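Local coordinates for protein putative aminooxidase (Propionibacterium acnes, PDB 2BA9) that binds FAD and isomerises polyunsaturated fatty acids, producing conjugated linoleic acid, within a fold related to the flavin-containing amine oxidoreductases, at residues H309-Y313 with D351-H357. Residues are numbered along the deposited sequence.
Sequences HVMVY and DMETFGH
The Tyr313 ring (chi1 p) lies against Met352 and Phe355 in the last turns of helix 341-355: Tyr313 CD2 is 3.9 Å from Met352 SD, a Met-aromatic contact with Met352 CE over one ring face, and Tyr313 CE2 is 3.8 Å from Phe355 CD2. Flexible Met352 (mmm) can curl its sulfur inward. Tyr313 OH comes within 3.3 Å of His357 NE2, while His357 ND1 is hydrogen-bonded to Glu290 O. Here a helix packs on the mixed sheet of the amine-oxidase-like fold, the Tyr313 side chain about 12 Å from FAD; the axes of strand 310-313 and helix 351-355 cross at -61°, 10.3 Å apart. Gly356 (phi 90°, psi 20°) ends the helix in a Schellman motif; a CB there would jam against Phe355 O. Compact Val310 (t) sets CG1 4.1 Å from Phe355 CE2, at the ring edge. Val310 and Asp351 CA atoms are 6.5 Å apart, so the short Asp351 carboxylate (chi1 m) takes backbone and imidazole N-H together: OD2 from Val310 N and His309 ND1, both 2.8 Å, OD1 from His309 ND1, 2.9 Å.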
loop_
_atom_site.group_PDB
_atom_site.type_symbol
_atom_site.label_atom_id
_atom_site.label_comp_id
_atom_site.label_asym_id
_atom_site.label_seq_id
_atom_site.Cartn_x
_atom_site.Cartn_y
_atom_site.Cartn_z
ATOM N N HIS A 309 14.896 -9.900 -8.198
ATOM C CA HIS A 309 14.804 -9.607 -9.631
ATOM C C HIS A 309 13.691 -8.623 -9.912
ATOM O O HIS A 309 12.769 -8.490 -9.130
ATOM C CB HIS A 309 14.653 -10.895 -10.448
ATOM C CG HIS A 309 15.950 -11.614 -10.646
ATOM N ND1 HIS A 309 16.883 -11.205 -11.574
ATOM C CD2 HIS A 309 16.493 -12.679 -10.009
ATOM C CE1 HIS A 309 17.938 -12.004 -11.518
ATOM N NE2 HIS A 309 17.736 -12.895 -10.563
ATOM N N VAL A 310 13.793 -7.919 -11.030
ATOM C CA VAL A 310 12.725 -7.021 -11.476
ATOM C C VAL A 310 11.481 -7.825 -11.858
ATOM O O VAL A 310 11.543 -8.707 -12.711
ATOM C CB VAL A 310 13.152 -6.188 -12.695
ATOM C CG1 VAL A 310 11.964 -5.382 -13.242
ATOM C CG2 VAL A 310 14.321 -5.268 -12.350
ATOM N N MET A 311 10.355 -7.480 -11.238
ATOM C CA MET A 311 9.087 -8.164 -11.463
ATOM C C MET A 311 8.177 -7.433 -12.451
ATOM O O MET A 311 7.273 -8.023 -13.017
ATOM C CB MET A 311 8.355 -8.327 -10.140
ATOM C CG MET A 311 9.195 -8.992 -9.069
ATOM S SD MET A 311 8.232 -9.228 -7.572
ATOM C CE MET A 311 8.229 -7.567 -6.909
ATOM N N VAL A 312 8.429 -6.144 -12.635
ATOM C CA VAL A 312 7.616 -5.303 -13.491
ATOM C C VAL A 312 8.348 -3.991 -13.694
ATOM O O VAL A 312 9.164 -3.582 -12.859
ATOM C CB VAL A 312 6.209 -5.037 -12.889
ATOM C CG1 VAL A 312 6.326 -4.406 -11.513
ATOM C CG2 VAL A 312 5.364 -4.150 -13.823
ATOM N N TYR A 313 8.096 -3.358 -14.837
ATOM C CA TYR A 313 8.572 -1.999 -15.067
ATOM C C TYR A 313 7.462 -1.179 -15.679
ATOM O O TYR A 313 6.601 -1.713 -16.366
ATOM C CB TYR A 313 9.845 -1.964 -15.914
ATOM C CG TYR A 313 9.756 -2.638 -17.257
ATOM C CD1 TYR A 313 9.205 -1.987 -18.360
ATOM C CD2 TYR A 313 10.250 -3.923 -17.438
ATOM C CE1 TYR A 313 9.137 -2.614 -19.592
ATOM C CE2 TYR A 313 10.183 -4.553 -18.658
ATOM C CZ TYR A 313 9.632 -3.900 -19.741
ATOM O OH TYR A 313 9.573 -4.552 -20.973
ATOM N N ASP A 351 18.837 -7.344 -15.430
ATOM C CA ASP A 351 17.476 -7.721 -15.891
ATOM C C ASP A 351 16.994 -6.842 -17.064
ATOM O O ASP A 351 16.521 -7.357 -18.073
ATOM C CB ASP A 351 16.443 -7.676 -14.749
ATOM C CG ASP A 351 16.527 -8.889 -13.802
ATOM O OD1 ASP A 351 17.225 -9.893 -14.101
ATOM O OD2 ASP A 351 15.863 -8.836 -12.746
ATOM N N MET A 352 17.114 -5.523 -16.944
ATOM C CA MET A 352 16.679 -4.641 -18.038
ATOM C C MET A 352 17.461 -4.844 -19.342
ATOM O O MET A 352 16.917 -4.736 -20.434
ATOM C CB MET A 352 16.740 -3.167 -17.601
ATOM C CG MET A 352 15.712 -2.798 -16.517
ATOM S SD MET A 352 14.001 -3.060 -17.033
ATOM C CE MET A 352 13.613 -1.551 -17.944
ATOM N N GLU A 353 18.744 -5.144 -19.240
ATOM C CA GLU A 353 19.513 -5.450 -20.445
ATOM C C GLU A 353 19.002 -6.733 -21.105
ATOM O O GLU A 353 18.792 -6.803 -22.326
ATOM C CB GLU A 353 20.982 -5.573 -20.118
ATOM C CG GLU A 353 21.851 -5.530 -21.351
ATOM C CD GLU A 353 23.294 -5.745 -21.019
ATOM O OE1 GLU A 353 23.672 -5.449 -19.861
ATOM O OE2 GLU A 353 24.048 -6.195 -21.919
ATOM N N THR A 354 18.783 -7.739 -20.277
ATOM C CA THR A 354 18.155 -8.977 -20.713
ATOM C C THR A 354 16.800 -8.746 -21.400
ATOM O O THR A 354 16.522 -9.336 -22.463
ATOM C CB THR A 354 18.030 -9.916 -19.519
ATOM O OG1 THR A 354 19.361 -10.285 -19.121
ATOM C CG2 THR A 354 17.196 -11.138 -19.860
ATOM N N PHE A 355 15.992 -7.860 -20.826
ATOM C CA PHE A 355 14.679 -7.514 -21.394
ATOM C C PHE A 355 14.791 -6.705 -22.699
ATOM O O PHE A 355 13.790 -6.567 -23.423
ATOM C CB PHE A 355 13.790 -6.748 -20.386
ATOM C CG PHE A 355 13.561 -7.459 -19.063
ATOM C CD1 PHE A 355 13.662 -8.839 -18.944
ATOM C CD2 PHE A 355 13.224 -6.726 -17.932
ATOM C CE1 PHE A 355 13.434 -9.470 -17.723
ATOM C CE2 PHE A 355 12.993 -7.350 -16.702
ATOM C CZ PHE A 355 13.103 -8.725 -16.600
ATOM N N GLY A 356 15.986 -6.172 -22.989
ATOM C CA GLY A 356 16.228 -5.371 -24.197
ATOM C C GLY A 356 15.992 -3.883 -24.007
ATOM O O GLY A 356 15.819 -3.139 -24.969
ATOM N N HIS A 357 16.012 -3.442 -22.757
ATOM C CA HIS A 357 15.786 -2.042 -22.421
ATOM C C HIS A 357 16.910 -1.593 -21.485
ATOM O O HIS A 357 16.667 -1.284 -20.320
ATOM C CB HIS A 357 14.410 -1.877 -21.773
ATOM C CG HIS A 357 13.287 -2.474 -22.566
ATOM N ND1 HIS A 357 12.936 -2.019 -23.822
ATOM C CD2 HIS A 357 12.435 -3.490 -22.280
ATOM C CE1 HIS A 357 11.921 -2.735 -24.274
ATOM N NE2 HIS A 357 11.595 -3.631 -23.356
#